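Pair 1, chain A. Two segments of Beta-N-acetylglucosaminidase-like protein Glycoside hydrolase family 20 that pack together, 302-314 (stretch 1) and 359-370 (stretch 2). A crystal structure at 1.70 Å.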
# COMPACT_ATOMS: atom_id res chain seq x y z
N VAL A 302 22.78 -19.14 -2.64
CA VAL A 302 21.54 -18.81 -2.00
C VAL A 302 21.48 -19.12 -0.50
O VAL A 302 20.97 -18.34 0.30
CB VAL A 302 20.39 -19.51 -2.70
CG1 VAL A 302 19.07 -19.20 -1.96
CG2 VAL A 302 20.18 -19.04 -4.12
N CYS A 303 22.07 -20.23 -0.07
CA CYS A 303 21.99 -20.60 1.35
C CYS A 303 22.57 -19.52 2.29
O CYS A 303 22.03 -19.32 3.33
CB CYS A 303 22.62 -21.94 1.65
SG CYS A 303 21.76 -23.33 0.94
N PRO A 304 23.66 -18.82 1.89
CA PRO A 304 24.19 -17.77 2.73
C PRO A 304 23.28 -16.60 2.97
O PRO A 304 23.48 -15.85 3.94
CB PRO A 304 25.48 -17.32 1.99
CG PRO A 304 25.89 -18.59 1.36
CD PRO A 304 24.59 -19.10 0.78
N LEU A 305 22.26 -16.45 2.12
CA LEU A 305 21.29 -15.36 2.26
C LEU A 305 20.31 -15.62 3.39
O LEU A 305 19.72 -14.65 3.94
CB LEU A 305 20.56 -15.15 0.92
CG LEU A 305 21.37 -14.97 -0.34
CD1 LEU A 305 20.43 -14.76 -1.52
CD2 LEU A 305 22.28 -13.76 -0.14
N PHE A 306 20.10 -16.88 3.73
CA PHE A 306 19.08 -17.29 4.67
C PHE A 306 19.74 -17.97 5.90
O PHE A 306 20.11 -19.13 5.84
CB PHE A 306 18.15 -18.25 3.97
CG PHE A 306 17.32 -17.61 2.90
CD1 PHE A 306 16.23 -16.80 3.28
CD2 PHE A 306 17.63 -17.76 1.57
CE1 PHE A 306 15.47 -16.22 2.27
CE2 PHE A 306 16.90 -17.14 0.59
CZ PHE A 306 15.82 -16.36 0.97
N PRO A 307 19.86 -17.25 7.01
CA PRO A 307 20.59 -17.82 8.14
C PRO A 307 19.85 -18.91 8.92
O PRO A 307 20.48 -19.60 9.72
CB PRO A 307 20.81 -16.61 9.05
CG PRO A 307 19.63 -15.70 8.75
CD PRO A 307 19.42 -15.87 7.25
N GLY A 308 18.53 -19.05 8.70
CA GLY A 308 17.73 -20.04 9.33
C GLY A 308 18.24 -21.43 9.02
O GLY A 308 18.84 -21.66 7.99
N ALA A 309 17.99 -22.35 9.93
CA ALA A 309 18.55 -23.68 9.80
C ALA A 309 17.90 -24.62 8.85
O ALA A 309 18.38 -25.77 8.70
CB ALA A 309 18.62 -24.32 11.19
N TYR A 310 16.76 -24.22 8.22
CA TYR A 310 15.94 -25.11 7.40
C TYR A 310 15.91 -24.59 5.96
O TYR A 310 15.75 -23.39 5.70
CB TYR A 310 14.50 -25.20 7.93
CG TYR A 310 14.53 -25.52 9.39
CD1 TYR A 310 14.72 -26.81 9.77
CD2 TYR A 310 14.58 -24.55 10.32
CE1 TYR A 310 14.85 -27.13 11.12
CE2 TYR A 310 14.72 -24.82 11.65
CZ TYR A 310 14.85 -26.14 12.04
OH TYR A 310 15.02 -26.46 13.40
N PHE A 311 16.03 -25.52 5.03
CA PHE A 311 15.98 -25.20 3.61
C PHE A 311 14.99 -26.16 2.95
O PHE A 311 15.16 -27.38 3.02
CB PHE A 311 17.37 -25.23 2.89
CG PHE A 311 17.37 -24.48 1.63
CD1 PHE A 311 16.70 -24.95 0.49
CD2 PHE A 311 18.00 -23.24 1.60
CE1 PHE A 311 16.71 -24.14 -0.69
CE2 PHE A 311 17.97 -22.44 0.45
CZ PHE A 311 17.29 -22.87 -0.66
N HIS A 312 13.95 -25.60 2.33
CA HIS A 312 12.88 -26.37 1.68
C HIS A 312 13.27 -26.59 0.23
O HIS A 312 13.45 -25.65 -0.52
CB HIS A 312 11.56 -25.61 1.90
CG HIS A 312 10.30 -26.43 1.83
ND1 HIS A 312 9.94 -27.25 0.77
CD2 HIS A 312 9.24 -26.42 2.67
CE1 HIS A 312 8.73 -27.73 0.99
NE2 HIS A 312 8.29 -27.25 2.14
N ILE A 313 13.29 -27.86 -0.22
CA ILE A 313 13.60 -28.22 -1.58
C ILE A 313 12.37 -28.62 -2.34
O ILE A 313 12.38 -29.15 -3.42
CB ILE A 313 14.74 -29.28 -1.66
CG1 ILE A 313 14.44 -30.54 -0.83
CG2 ILE A 313 16.08 -28.63 -1.27
CD1 ILE A 313 13.24 -31.30 -1.15
N GLY A 314 11.19 -28.36 -1.75
CA GLY A 314 9.98 -28.68 -2.49
C GLY A 314 9.69 -30.15 -2.70
O GLY A 314 9.59 -30.92 -1.72
N HIS A 359 26.15 -26.17 4.18
CA HIS A 359 25.81 -24.78 4.58
C HIS A 359 25.18 -24.68 5.97
O HIS A 359 24.73 -23.58 6.35
CB HIS A 359 24.91 -24.15 3.49
CG HIS A 359 25.58 -24.06 2.15
ND1 HIS A 359 26.64 -23.22 1.94
CD2 HIS A 359 25.42 -24.76 1.01
CE1 HIS A 359 27.11 -23.41 0.72
NE2 HIS A 359 26.38 -24.33 0.12
N GLY A 360 25.07 -25.81 6.64
CA GLY A 360 24.50 -25.91 7.95
C GLY A 360 22.99 -26.01 8.00
O GLY A 360 22.35 -25.65 8.99
N LYS A 361 22.43 -26.51 6.89
CA LYS A 361 20.95 -26.57 6.78
C LYS A 361 20.41 -27.95 6.78
O LYS A 361 21.00 -28.90 6.22
CB LYS A 361 20.49 -25.89 5.49
CG LYS A 361 21.18 -24.58 5.20
CD LYS A 361 20.91 -23.55 6.32
CE LYS A 361 21.59 -22.23 6.05
NZ LYS A 361 21.55 -21.30 7.22
N GLN A 362 19.28 -28.05 7.43
CA GLN A 362 18.47 -29.23 7.41
C GLN A 362 17.45 -29.17 6.28
O GLN A 362 17.01 -28.09 5.91
CB GLN A 362 17.69 -29.34 8.70
CG GLN A 362 18.57 -29.67 9.91
CD GLN A 362 17.94 -29.35 11.24
OE1 GLN A 362 16.98 -29.99 11.70
NE2 GLN A 362 18.51 -28.35 11.92
N LEU A 363 17.12 -30.33 5.73
CA LEU A 363 16.29 -30.42 4.50
C LEU A 363 14.85 -30.61 4.84
O LEU A 363 14.49 -31.38 5.73
CB LEU A 363 16.80 -31.63 3.66
CG LEU A 363 16.25 -31.91 2.25
CD1 LEU A 363 17.28 -32.57 1.41
CD2 LEU A 363 14.92 -32.65 2.36
N MET A 364 13.99 -29.87 4.14
CA MET A 364 12.55 -30.00 4.23
C MET A 364 11.98 -30.19 2.84
O MET A 364 12.50 -29.65 1.89
CB MET A 364 12.02 -28.72 4.91
CG MET A 364 10.50 -28.74 5.13
SD MET A 364 10.01 -27.45 6.26
CE MET A 364 8.23 -27.75 6.31
N GLY A 365 10.89 -30.90 2.75
CA GLY A 365 10.19 -31.06 1.49
C GLY A 365 8.75 -31.45 1.63
O GLY A 365 8.31 -31.98 2.67
N TRP A 366 7.99 -31.24 0.54
CA TRP A 366 6.61 -31.70 0.47
C TRP A 366 6.56 -33.24 0.56
O TRP A 366 7.53 -33.93 0.24
CB TRP A 366 5.98 -31.23 -0.84
CG TRP A 366 5.94 -29.71 -0.96
CD1 TRP A 366 6.62 -28.97 -1.87
CD2 TRP A 366 5.14 -28.77 -0.19
NE1 TRP A 366 6.40 -27.64 -1.63
CE2 TRP A 366 5.49 -27.49 -0.62
CE3 TRP A 366 4.18 -28.89 0.85
CZ2 TRP A 366 4.93 -26.35 -0.11
CZ3 TRP A 366 3.61 -27.75 1.34
CH2 TRP A 366 3.96 -26.49 0.85
N GLU A 367 5.47 -33.76 1.08
CA GLU A 367 5.40 -35.16 1.52
C GLU A 367 5.84 -36.20 0.49
O GLU A 367 6.23 -37.33 0.88
CB GLU A 367 3.97 -35.42 2.02
CG GLU A 367 2.92 -35.42 0.92
CD GLU A 367 1.55 -35.65 1.45
OE1 GLU A 367 1.08 -34.76 2.18
OE2 GLU A 367 0.95 -36.72 1.11
N GLU A 368 5.71 -35.90 -0.80
CA GLU A 368 6.19 -36.83 -1.84
C GLU A 368 7.59 -37.30 -1.67
O GLU A 368 7.90 -38.45 -2.12
CB GLU A 368 5.97 -36.33 -3.25
CG GLU A 368 4.49 -36.08 -3.57
CD GLU A 368 4.01 -34.65 -3.38
OE1 GLU A 368 4.39 -34.03 -2.34
OE2 GLU A 368 3.20 -34.15 -4.25
N ILE A 369 8.43 -36.53 -0.99
CA ILE A 369 9.81 -36.94 -0.79
C ILE A 369 9.99 -38.15 0.10
O ILE A 369 11.08 -38.79 0.10
CB ILE A 369 10.77 -35.80 -0.32
CG1 ILE A 369 10.47 -35.33 1.10
CG2 ILE A 369 10.73 -34.63 -1.34
CD1 ILE A 369 11.57 -34.49 1.71
N LEU A 370 8.99 -38.47 0.89
CA LEU A 370 9.10 -39.57 1.82
C LEU A 370 8.88 -40.95 1.18
O LEU A 370 7.75 -41.32 0.87
CB LEU A 370 8.14 -39.31 2.99
CG LEU A 370 8.09 -40.31 4.13
CD1 LEU A 370 9.46 -40.72 4.59
CD2 LEU A 370 7.16 -40.00 5.30
O HOH W 1 23.24 -19.24 5.90
O HOH W 2 15.45 -29.36 13.97

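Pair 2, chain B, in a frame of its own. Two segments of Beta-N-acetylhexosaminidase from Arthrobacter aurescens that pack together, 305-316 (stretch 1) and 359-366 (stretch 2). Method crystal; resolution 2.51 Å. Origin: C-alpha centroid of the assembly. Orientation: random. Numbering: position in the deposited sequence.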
# COMPACT_ATOMS: atom_id res chain seq x y z
N PHE B 305 -13.50 -16.52 -8.29
CA PHE B 305 -12.81 -16.13 -9.53
C PHE B 305 -13.59 -16.55 -10.77
O PHE B 305 -13.70 -17.74 -11.07
CB PHE B 305 -11.43 -16.80 -9.61
CG PHE B 305 -10.53 -16.49 -8.45
CD1 PHE B 305 -10.61 -17.24 -7.28
CD2 PHE B 305 -9.62 -15.45 -8.52
CE1 PHE B 305 -9.79 -16.94 -6.20
CE2 PHE B 305 -8.80 -15.14 -7.44
CZ PHE B 305 -8.87 -15.89 -6.28
N PRO B 306 -14.11 -15.56 -11.51
CA PRO B 306 -14.83 -15.71 -12.79
C PRO B 306 -13.96 -16.19 -13.96
O PRO B 306 -14.51 -16.60 -14.97
CB PRO B 306 -15.35 -14.29 -13.05
CG PRO B 306 -14.40 -13.41 -12.33
CD PRO B 306 -14.05 -14.16 -11.08
N SER B 307 -12.64 -16.15 -13.82
CA SER B 307 -11.70 -16.47 -14.90
C SER B 307 -11.95 -17.80 -15.65
O SER B 307 -12.12 -18.85 -15.03
CB SER B 307 -10.29 -16.51 -14.29
OG SER B 307 -9.35 -17.08 -15.19
N PRO B 308 -11.93 -17.77 -17.00
CA PRO B 308 -12.12 -18.99 -17.81
C PRO B 308 -11.05 -20.05 -17.57
O PRO B 308 -11.32 -21.22 -17.80
CB PRO B 308 -12.05 -18.49 -19.27
CG PRO B 308 -12.26 -16.99 -19.18
CD PRO B 308 -11.73 -16.57 -17.84
N TRP B 309 -9.85 -19.65 -17.13
CA TRP B 309 -8.82 -20.62 -16.74
C TRP B 309 -8.65 -20.65 -15.23
O TRP B 309 -8.79 -19.64 -14.55
CB TRP B 309 -7.46 -20.28 -17.35
CG TRP B 309 -7.45 -20.18 -18.83
CD1 TRP B 309 -7.27 -21.20 -19.72
CD2 TRP B 309 -7.60 -18.99 -19.60
NE1 TRP B 309 -7.31 -20.71 -21.01
CE2 TRP B 309 -7.52 -19.36 -20.97
CE3 TRP B 309 -7.83 -17.65 -19.28
CZ2 TRP B 309 -7.64 -18.43 -22.01
CZ3 TRP B 309 -7.95 -16.72 -20.32
CH2 TRP B 309 -7.85 -17.12 -21.66
N ILE B 310 -8.32 -21.82 -14.71
CA ILE B 310 -7.96 -21.97 -13.31
C ILE B 310 -6.70 -22.83 -13.27
O ILE B 310 -6.64 -23.84 -13.94
CB ILE B 310 -9.11 -22.63 -12.54
CG1 ILE B 310 -10.23 -21.60 -12.39
CG2 ILE B 310 -8.64 -23.17 -11.20
CD1 ILE B 310 -11.38 -22.08 -11.57
N SER B 311 -5.68 -22.40 -12.55
CA SER B 311 -4.39 -23.08 -12.63
C SER B 311 -4.25 -24.16 -11.58
O SER B 311 -4.55 -23.95 -10.40
CB SER B 311 -3.23 -22.09 -12.52
OG SER B 311 -1.99 -22.77 -12.40
N LEU B 312 -3.88 -25.36 -12.02
CA LEU B 312 -3.58 -26.46 -11.12
C LEU B 312 -2.11 -26.70 -10.86
O LEU B 312 -1.76 -27.62 -10.13
CB LEU B 312 -4.28 -27.75 -11.56
CG LEU B 312 -5.80 -27.66 -11.55
CD1 LEU B 312 -6.41 -28.93 -12.11
CD2 LEU B 312 -6.31 -27.37 -10.16
N GLY B 313 -1.23 -25.89 -11.43
CA GLY B 313 0.19 -26.17 -11.24
C GLY B 313 0.63 -27.44 -11.94
O GLY B 313 0.60 -27.53 -13.16
N GLY B 314 1.13 -28.39 -11.16
CA GLY B 314 1.52 -29.69 -11.67
C GLY B 314 3.03 -29.82 -11.77
O GLY B 314 3.57 -30.87 -12.14
N ASP B 315 3.72 -28.73 -11.42
CA ASP B 315 5.17 -28.70 -11.50
C ASP B 315 5.79 -29.47 -10.34
O ASP B 315 5.20 -29.60 -9.27
CB ASP B 315 5.68 -27.25 -11.52
CG ASP B 315 5.35 -26.49 -10.23
OD1 ASP B 315 4.18 -26.52 -9.81
OD2 ASP B 315 6.27 -25.87 -9.63
N GLU B 316 6.99 -29.98 -10.60
CA GLU B 316 7.91 -30.45 -9.56
C GLU B 316 7.34 -31.44 -8.54
O GLU B 316 7.23 -31.12 -7.35
CB GLU B 316 8.55 -29.25 -8.85
CG GLU B 316 8.97 -28.14 -9.82
CD GLU B 316 9.86 -27.07 -9.20
OE1 GLU B 316 9.95 -26.99 -7.96
OE2 GLU B 316 10.48 -26.30 -9.98
N GLY B 359 -17.27 -25.50 -16.31
CA GLY B 359 -17.12 -24.66 -17.48
C GLY B 359 -15.78 -23.95 -17.59
O GLY B 359 -15.63 -23.02 -18.39
N ARG B 360 -14.80 -24.40 -16.82
CA ARG B 360 -13.48 -23.79 -16.86
C ARG B 360 -12.44 -24.68 -17.50
O ARG B 360 -12.39 -25.89 -17.26
CB ARG B 360 -13.02 -23.44 -15.44
CG ARG B 360 -14.07 -22.75 -14.58
CD ARG B 360 -14.56 -21.44 -15.19
NE ARG B 360 -15.64 -20.89 -14.37
CZ ARG B 360 -15.45 -20.03 -13.37
NH1 ARG B 360 -14.23 -19.59 -13.09
NH2 ARG B 360 -16.49 -19.59 -12.66
N ALA B 361 -11.59 -24.06 -18.31
CA ALA B 361 -10.38 -24.70 -18.82
C ALA B 361 -9.35 -24.76 -17.69
O ALA B 361 -9.43 -24.02 -16.73
CB ALA B 361 -9.84 -23.92 -19.99
N THR B 362 -8.38 -25.66 -17.82
CA THR B 362 -7.33 -25.82 -16.81
C THR B 362 -6.01 -25.22 -17.29
O THR B 362 -5.71 -25.22 -18.48
CB THR B 362 -7.09 -27.30 -16.45
OG1 THR B 362 -8.19 -27.78 -15.68
CG2 THR B 362 -5.82 -27.48 -15.64
N SER B 363 -5.24 -24.70 -16.35
CA SER B 363 -3.92 -24.20 -16.67
C SER B 363 -2.88 -25.01 -15.88
O SER B 363 -3.09 -25.30 -14.70
CB SER B 363 -3.85 -22.71 -16.33
OG SER B 363 -2.58 -22.18 -16.63
N VAL B 364 -1.78 -25.39 -16.53
CA VAL B 364 -0.72 -26.15 -15.87
C VAL B 364 0.66 -25.73 -16.35
O VAL B 364 0.79 -25.07 -17.38
CB VAL B 364 -0.88 -27.67 -16.11
CG1 VAL B 364 -2.25 -28.15 -15.67
CG2 VAL B 364 -0.66 -28.00 -17.58
N TRP B 365 1.70 -26.14 -15.63
CA TRP B 365 3.07 -25.83 -16.03
C TRP B 365 3.67 -26.79 -17.07
O TRP B 365 4.70 -26.48 -17.66
CB TRP B 365 3.99 -25.73 -14.81
CG TRP B 365 3.62 -24.62 -13.88
CD1 TRP B 365 3.04 -24.74 -12.65
CD2 TRP B 365 3.77 -23.23 -14.11
NE1 TRP B 365 2.83 -23.49 -12.10
CE2 TRP B 365 3.27 -22.55 -12.98
CE3 TRP B 365 4.29 -22.48 -15.17
CZ2 TRP B 365 3.28 -21.17 -12.89
CZ3 TRP B 365 4.29 -21.12 -15.07
CH2 TRP B 365 3.79 -20.48 -13.94
N ASP B 366 3.02 -27.92 -17.32
CA ASP B 366 3.60 -28.92 -18.21
C ASP B 366 2.71 -30.16 -18.42
O ASP B 366 1.77 -30.37 -17.66
CB ASP B 366 4.95 -29.36 -17.66
CG ASP B 366 6.05 -29.24 -18.68
OD1 ASP B 366 5.76 -29.28 -19.90
OD2 ASP B 366 7.22 -29.11 -18.25
O HOH W 3 -0.31 -22.60 -14.76

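Both pairs join two neighbouring parallel strands, and after superposition 14 central residues agree to 0.5 Å. The strand axes cross at -33° in pair 1 and -39° in pair 2, with closest approaches of 4.7 and 4.4 Å. The backbone ladder is the same, bond for bond. In pair 1, Gln362(A) N donates to Ala309(A) O (2.8 Å), Phe311(A) N to Gln362(A) O (2.9 Å), Met364(A) N to Phe311(A) O (3.0 Å), Ile313(A) N to Met364(A) O (2.9 Å) and Trp366(A) N to Gly314(A) O (2.8 Å). The matched bonds of pair 2 run from Ala361(B) N to Pro308(B) O (2.9 Å) through to Trp365(B) N to Gly313(B) O (3.0 Å). Because these bonds use main-chain atoms alone, the side chains can differ widely around them.

At the entrance to the ladder, a basic side chain gathers carbonyl groups from the preceding loop. Lys361(A) NZ donates to Phe306(A) O at 2.9 Å and Gly308(A) O at 2.8 Å, and water 1 links it to Cys303(A) O. The matched Arg360(B) has the same m, m, t start to its side chain, and its NH1 reaches Phe305(B) O at 2.8 Å and Ser307(B) O at 3.0 Å. One nitrogen thus binds the same two carbonyls in each pair, although the guanidinium is planar and the ammonium is not.

On the face that carries Tyr310(A), Gln362(A), His312(A) and Met364(A), the two solutions diverge. Tyr310(A) OH and Gln362(A) OE1 both bind water 2, at 3.0 and 2.8 Å. At the matched positions the side chains meet through an apolar contact, with Trp309(B) CD1 lying 3.8 Å from Ala361(B) CB. Two residues along, on the same face, pair 1 fills the space with large groups: His312(A) CD2 approaches Met364(A) CG at 3.6 Å, and Met364(A) SD lies 4.7 Å from the imidazole centroid. Pair 2 has two serines here, with Ser311(B) CB 3.9 Å from Ser363(B) CB, and water 3 joins Ser311(B) OG (2.9 Å) to Ser363(B) OG (3.0 Å). The water bridge therefore sits two residues further along each strand in pair 2, at the next pair on the same face.

On the other face, Phe311(A) and Leu363(A) match Ile310(B) and Thr362(B). The neighbouring Ile313(A) CG1 meets Leu363(A) CG at 3.8 Å, while Leu312(B) CD1 meets Thr362(B) CG2 at 3.9 Å, so a methyl group of threonine serves where pair 1 uses leucine.

The exit is built around Gly314(A) and Gly313(B), both with phi of 68°, a value that favours glycine. A matched tryptophan follows in each second stretch. The edge of His312(A) points toward the face of Trp366(A), whereas the smaller Ser311(B) offers no ring. Gly365(A) matches Val364(B): a CB on Gly365(A) would clash with Gly314(A) O, yet Val364(B) CB is accommodated 3.3 Å from Gly313(B) O.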